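Local coordinates for endoribonuclease L-PSP/chorismate mutase-like domain-containing protein (Shewanella oneidensis, PDB 2OTM) that is of unknown function but belongs to the YjgF-like family and is a putative endoribonuclease that assembles from three copies, at residues T39-Y52 against A67-L80. Residues are numbered along the deposited sequence; the frame is centred on the assembly and turned at random.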
loop_
_atom_site.group_PDB
_atom_site.type_symbol
_atom_site.label_atom_id
_atom_site.label_comp_id
_atom_site.label_asym_id
_atom_site.label_seq_id
_atom_site.Cartn_x
_atom_site.Cartn_y
_atom_site.Cartn_z
ATOM N N THR B 39 3.640 -2.547 -11.260
ATOM C CA THR B 39 3.422 -3.988 -11.367
ATOM C C THR B 39 2.368 -4.464 -10.352
ATOM O O THR B 39 2.068 -3.787 -9.367
ATOM C CB THR B 39 4.726 -4.771 -11.157
ATOM O OG1 THR B 39 5.098 -4.745 -9.761
ATOM C CG2 THR B 39 5.822 -4.181 -12.009
ATOM N N SER B 40 1.812 -5.645 -10.614
ATOM C CA SER B 40 1.131 -6.430 -9.606
ATOM C C SER B 40 2.228 -7.204 -8.862
ATOM O O SER B 40 3.412 -6.944 -9.044
ATOM C CB SER B 40 0.107 -7.353 -10.243
ATOM O OG SER B 40 -0.950 -6.590 -10.806
ATOM N N GLY B 41 1.842 -8.101 -7.970
ATOM C CA GLY B 41 2.817 -8.730 -7.074
ATOM C C GLY B 41 3.736 -9.692 -7.783
ATOM O O GLY B 41 3.286 -10.512 -8.582
ATOM N N GLN B 42 5.026 -9.617 -7.452
ATOM C CA GLN B 42 6.066 -10.416 -8.081
ATOM C C GLN B 42 6.731 -11.309 -7.041
ATOM O O GLN B 42 7.015 -10.869 -5.955
ATOM C CB GLN B 42 7.127 -9.513 -8.703
ATOM C CG GLN B 42 6.561 -8.535 -9.685
ATOM C CD GLN B 42 6.158 -9.182 -10.989
ATOM O OE1 GLN B 42 6.860 -10.032 -11.515
ATOM N NE2 GLN B 42 5.010 -8.766 -11.523
ATOM N N PHE B 43 6.908 -12.576 -7.402
ATOM C CA PHE B 43 7.329 -13.629 -6.481
ATOM C C PHE B 43 8.758 -14.066 -6.772
ATOM O O PHE B 43 9.267 -13.886 -7.904
ATOM C CB PHE B 43 6.447 -14.848 -6.716
ATOM C CG PHE B 43 5.010 -14.643 -6.352
ATOM C CD1 PHE B 43 4.106 -14.115 -7.279
ATOM C CD2 PHE B 43 4.544 -14.997 -5.098
ATOM C CE1 PHE B 43 2.771 -13.925 -6.935
ATOM C CE2 PHE B 43 3.213 -14.801 -4.752
ATOM C CZ PHE B 43 2.326 -14.263 -5.670
ATOM N N PRO B 44 9.398 -14.720 -5.803
ATOM C CA PRO B 44 10.731 -15.248 -6.005
ATOM C C PRO B 44 10.755 -16.611 -6.721
ATOM O O PRO B 44 10.965 -17.673 -6.108
ATOM C CB PRO B 44 11.299 -15.324 -4.582
ATOM C CG PRO B 44 10.151 -15.594 -3.741
ATOM C CD PRO B 44 8.929 -14.952 -4.422
ATOM N N TYR B 45 10.520 -16.541 -8.020
ATOM C CA TYR B 45 10.519 -17.670 -8.911
ATOM C C TYR B 45 11.857 -17.837 -9.562
ATOM O O TYR B 45 12.473 -16.871 -9.985
ATOM C CB TYR B 45 9.550 -17.455 -10.071
ATOM C CG TYR B 45 8.098 -17.679 -9.748
ATOM C CD1 TYR B 45 7.631 -18.944 -9.428
ATOM C CD2 TYR B 45 7.172 -16.645 -9.851
ATOM C CE1 TYR B 45 6.302 -19.168 -9.147
ATOM C CE2 TYR B 45 5.828 -16.864 -9.567
ATOM C CZ TYR B 45 5.409 -18.134 -9.214
ATOM O OH TYR B 45 4.092 -18.373 -8.964
ATOM N N LEU B 46 12.281 -19.086 -9.696
ATOM C CA LEU B 46 13.460 -19.400 -10.456
ATOM C C LEU B 46 13.127 -20.650 -11.265
ATOM O O LEU B 46 12.709 -21.653 -10.697
ATOM C CB LEU B 46 14.614 -19.664 -9.504
ATOM C CG LEU B 46 15.934 -20.156 -10.121
ATOM C CD1 LEU B 46 16.634 -19.051 -10.909
ATOM C CD2 LEU B 46 16.838 -20.727 -9.020
ATOM N N GLN B 47 13.270 -20.561 -12.578
ATOM C CA GLN B 47 12.920 -21.664 -13.468
ATOM C C GLN B 47 11.504 -22.173 -13.202
ATOM O O GLN B 47 11.272 -23.376 -13.133
ATOM C CB GLN B 47 13.919 -22.805 -13.274
ATOM C CG GLN B 47 15.358 -22.434 -13.580
ATOM C CD GLN B 47 15.586 -22.207 -15.060
ATOM O OE1 GLN B 47 14.793 -22.656 -15.905
ATOM N NE2 GLN B 47 16.668 -21.506 -15.390
ATOM N N GLY B 48 10.572 -21.249 -13.016
ATOM C CA GLY B 48 9.178 -21.593 -12.800
ATOM C C GLY B 48 8.850 -22.173 -11.440
ATOM O O GLY B 48 7.700 -22.538 -11.199
ATOM N N LYS B 49 9.841 -22.262 -10.546
ATOM C CA LYS B 49 9.613 -22.794 -9.198
ATOM C C LYS B 49 9.635 -21.672 -8.160
ATOM O O LYS B 49 10.540 -20.868 -8.158
ATOM C CB LYS B 49 10.692 -23.812 -8.849
ATOM C CG LYS B 49 10.572 -25.125 -9.637
ATOM N N LEU B 50 8.653 -21.652 -7.271
ATOM C CA LEU B 50 8.614 -20.681 -6.184
ATOM C C LEU B 50 9.621 -21.146 -5.161
ATOM O O LEU B 50 9.434 -22.163 -4.506
ATOM C CB LEU B 50 7.217 -20.584 -5.581
ATOM C CG LEU B 50 7.074 -19.530 -4.493
ATOM C CD1 LEU B 50 7.472 -18.185 -5.049
ATOM C CD2 LEU B 50 5.640 -19.530 -3.931
ATOM N N LEU B 51 10.720 -20.422 -5.054
ATOM C CA LEU B 51 11.886 -20.938 -4.362
ATOM C C LEU B 51 11.815 -20.812 -2.849
ATOM O O LEU B 51 12.456 -21.586 -2.148
ATOM C CB LEU B 51 13.132 -20.282 -4.909
ATOM C CG LEU B 51 14.346 -21.133 -5.206
ATOM C CD1 LEU B 51 13.990 -22.240 -6.219
ATOM C CD2 LEU B 51 15.432 -20.218 -5.758
ATOM N N TYR B 52 11.032 -19.861 -2.365
ATOM C CA TYR B 52 10.921 -19.570 -0.930
ATOM C C TYR B 52 9.473 -19.575 -0.485
ATOM O O TYR B 52 8.683 -18.714 -0.875
ATOM C CB TYR B 52 11.521 -18.220 -0.632
ATOM C CG TYR B 52 12.966 -18.109 -1.030
ATOM C CD1 TYR B 52 13.960 -18.456 -0.149
ATOM C CD2 TYR B 52 13.329 -17.675 -2.278
ATOM C CE1 TYR B 52 15.296 -18.347 -0.495
ATOM C CE2 TYR B 52 14.677 -17.580 -2.653
ATOM C CZ TYR B 52 15.642 -17.904 -1.748
ATOM O OH TYR B 52 16.974 -17.815 -2.089
ATOM N N ALA B 67 18.030 -12.833 -0.158
ATOM C CA ALA B 67 18.123 -13.545 -1.452
ATOM C C ALA B 67 16.738 -13.666 -2.086
ATOM O O ALA B 67 16.579 -13.499 -3.324
ATOM C CB ALA B 67 18.752 -14.909 -1.228
ATOM N N ALA B 68 15.717 -13.908 -1.245
ATOM C CA ALA B 68 14.360 -14.030 -1.751
ATOM C C ALA B 68 13.841 -12.725 -2.330
ATOM O O ALA B 68 13.249 -12.705 -3.397
ATOM C CB ALA B 68 13.431 -14.495 -0.654
ATOM N N CYS B 69 14.078 -11.625 -1.637
ATOM C CA CYS B 69 13.621 -10.325 -2.133
ATOM C C CYS B 69 14.374 -9.894 -3.365
ATOM O O CYS B 69 13.818 -9.204 -4.246
ATOM C CB CYS B 69 13.741 -9.281 -1.059
ATOM S SG CYS B 69 12.580 -9.557 0.324
ATOM N N ARG B 70 15.638 -10.289 -3.433
ATOM C CA ARG B 70 16.444 -10.060 -4.638
ATOM C C ARG B 70 15.832 -10.819 -5.824
ATOM O O ARG B 70 15.686 -10.259 -6.919
ATOM C CB ARG B 70 17.898 -10.468 -4.377
ATOM C CG ARG B 70 18.872 -10.252 -5.528
ATOM C CD ARG B 70 20.298 -10.666 -5.115
ATOM N NE ARG B 70 21.250 -10.658 -6.249
ATOM C CZ ARG B 70 21.987 -9.611 -6.640
ATOM N NH1 ARG B 70 21.915 -8.445 -6.029
ATOM N NH2 ARG B 70 22.808 -9.730 -7.667
ATOM N N LEU B 71 15.479 -12.086 -5.632
ATOM C CA LEU B 71 14.923 -12.894 -6.711
ATOM C C LEU B 71 13.538 -12.385 -7.142
ATOM O O LEU B 71 13.238 -12.327 -8.338
ATOM C CB LEU B 71 14.862 -14.364 -6.310
ATOM C CG LEU B 71 14.437 -15.382 -7.349
ATOM C CD1 LEU B 71 15.244 -15.280 -8.665
ATOM C CD2 LEU B 71 14.477 -16.785 -6.714
ATOM N N ALA B 72 12.687 -12.032 -6.182
ATOM C CA ALA B 72 11.380 -11.421 -6.516
ATOM C C ALA B 72 11.546 -10.134 -7.322
ATOM O O ALA B 72 10.770 -9.842 -8.252
ATOM C CB ALA B 72 10.585 -11.149 -5.212
ATOM N N THR B 73 12.578 -9.365 -6.979
ATOM C CA THR B 73 12.846 -8.097 -7.672
ATOM C C THR B 73 13.389 -8.378 -9.081
ATOM O O THR B 73 13.059 -7.678 -10.028
ATOM C CB THR B 73 13.790 -7.214 -6.871
ATOM O OG1 THR B 73 13.192 -6.930 -5.584
ATOM C CG2 THR B 73 14.039 -5.914 -7.612
ATOM N N LEU B 74 14.192 -9.420 -9.231
ATOM C CA LEU B 74 14.622 -9.821 -10.570
ATOM C C LEU B 74 13.423 -10.173 -11.423
ATOM O O LEU B 74 13.377 -9.812 -12.600
ATOM C CB LEU B 74 15.580 -11.018 -10.489
ATOM C CG LEU B 74 16.305 -11.408 -11.766
ATOM C CD1 LEU B 74 17.238 -10.258 -12.231
ATOM C CD2 LEU B 74 17.071 -12.703 -11.536
ATOM N N ASN B 75 12.455 -10.884 -10.838
ATOM C CA ASN B 75 11.176 -11.158 -11.510
ATOM C C ASN B 75 10.432 -9.877 -11.865
ATOM O O ASN B 75 9.963 -9.723 -12.983
ATOM C CB ASN B 75 10.275 -12.074 -10.652
ATOM C CG ASN B 75 10.595 -13.548 -10.836
ATOM O OD1 ASN B 75 9.958 -14.222 -11.661
ATOM N ND2 ASN B 75 11.608 -14.044 -10.116
ATOM N N ALA B 76 10.361 -8.938 -10.925
ATOM C CA ALA B 76 9.742 -7.635 -11.176
ATOM C C ALA B 76 10.416 -6.870 -12.322
ATOM O O ALA B 76 9.747 -6.202 -13.103
ATOM C CB ALA B 76 9.736 -6.781 -9.882
ATOM N N ILE B 77 11.736 -6.944 -12.397
ATOM C CA ILE B 77 12.496 -6.290 -13.500
ATOM C C ILE B 77 12.169 -6.960 -14.828
ATOM O O ILE B 77 12.015 -6.294 -15.850
ATOM C CB ILE B 77 14.009 -6.311 -13.209
ATOM C CG1 ILE B 77 14.296 -5.433 -11.971
ATOM C CG2 ILE B 77 14.816 -5.802 -14.414
ATOM C CD1 ILE B 77 15.742 -5.540 -11.388
ATOM N N ALA B 78 12.015 -8.284 -14.818
ATOM C CA ALA B 78 11.573 -8.996 -16.011
ATOM C C ALA B 78 10.208 -8.463 -16.462
ATOM O O ALA B 78 9.959 -8.267 -17.662
ATOM C CB ALA B 78 11.560 -10.526 -15.779
ATOM N N GLN B 79 9.336 -8.184 -15.507
ATOM C CA GLN B 79 8.009 -7.682 -15.826
ATOM C C GLN B 79 8.117 -6.301 -16.474
ATOM O O GLN B 79 7.427 -6.008 -17.443
ATOM C CB GLN B 79 7.185 -7.584 -14.536
ATOM C CG GLN B 79 5.744 -7.141 -14.744
ATOM C CD GLN B 79 4.989 -8.169 -15.510
ATOM O OE1 GLN B 79 4.623 -9.197 -14.953
ATOM N NE2 GLN B 79 4.782 -7.924 -16.806
ATOM N N LEU B 80 8.997 -5.468 -15.933
ATOM C CA LEU B 80 9.188 -4.111 -16.447
ATOM C C LEU B 80 9.758 -4.178 -17.857
ATOM O O LEU B 80 9.350 -3.404 -18.727
ATOM C CB LEU B 80 10.122 -3.301 -15.546
ATOM C CG LEU B 80 9.615 -2.978 -14.135
ATOM C CD1 LEU B 80 10.688 -2.226 -13.389
ATOM C CD2 LEU B 80 8.295 -2.195 -14.180
HETATM O O HOH W 1 7.742 -11.240 -13.676
HETATM O O HOH W 2 3.733 -11.271 -13.585
#
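In this YjgF-like fold the loop and small beta hairpin that follow strand 36-39 lie along helix 62-84, and the side chain of N75 joins the two. Its ND2 donates to Y45 O at 3.0 Å, nearly straight (166°) and in the carbonyl plane, on a lone pair. The second N-H of the same amide turns back to L71 O, 3.0 Å from ND2, above that carbonyl's plane and on the face opposite the helical bond from N75 N. Both acceptors lie in the amide plane, which fixes its rotation, while OD1 faces CB of Y45. Without this amide, as with an alanine here, Y45 O is likely to lose its donor from the helix, and the start of the hairpin its one direct hydrogen bond to 67-80. Beside this amide P44, centre of an inverse gamma turn, sets CB 3.5 Å from A68 O, and CD2 of L71 meets CD2 of L51. Farther along, A68 CB sits over one face of the Y52 ring, 3.7 Å from its centroid, a CH-pi contact, with L71 CD2 at the ring edge. Toward T39, with CG anti to the carbonyl carbon (chi1 -56°), Q42 lays CG against CA of A76 at 3.6 Å, and the bend at chi2 (-74°) turns its amide toward N75 O and Q79; a water donates to both Q42 OE1 and N75 O, and NE2 bonds only weakly to Q79 OE1. The hairpin is thus held by one straight amide bond, its donor oriented by a second bond within the helix, with apolar packing around it.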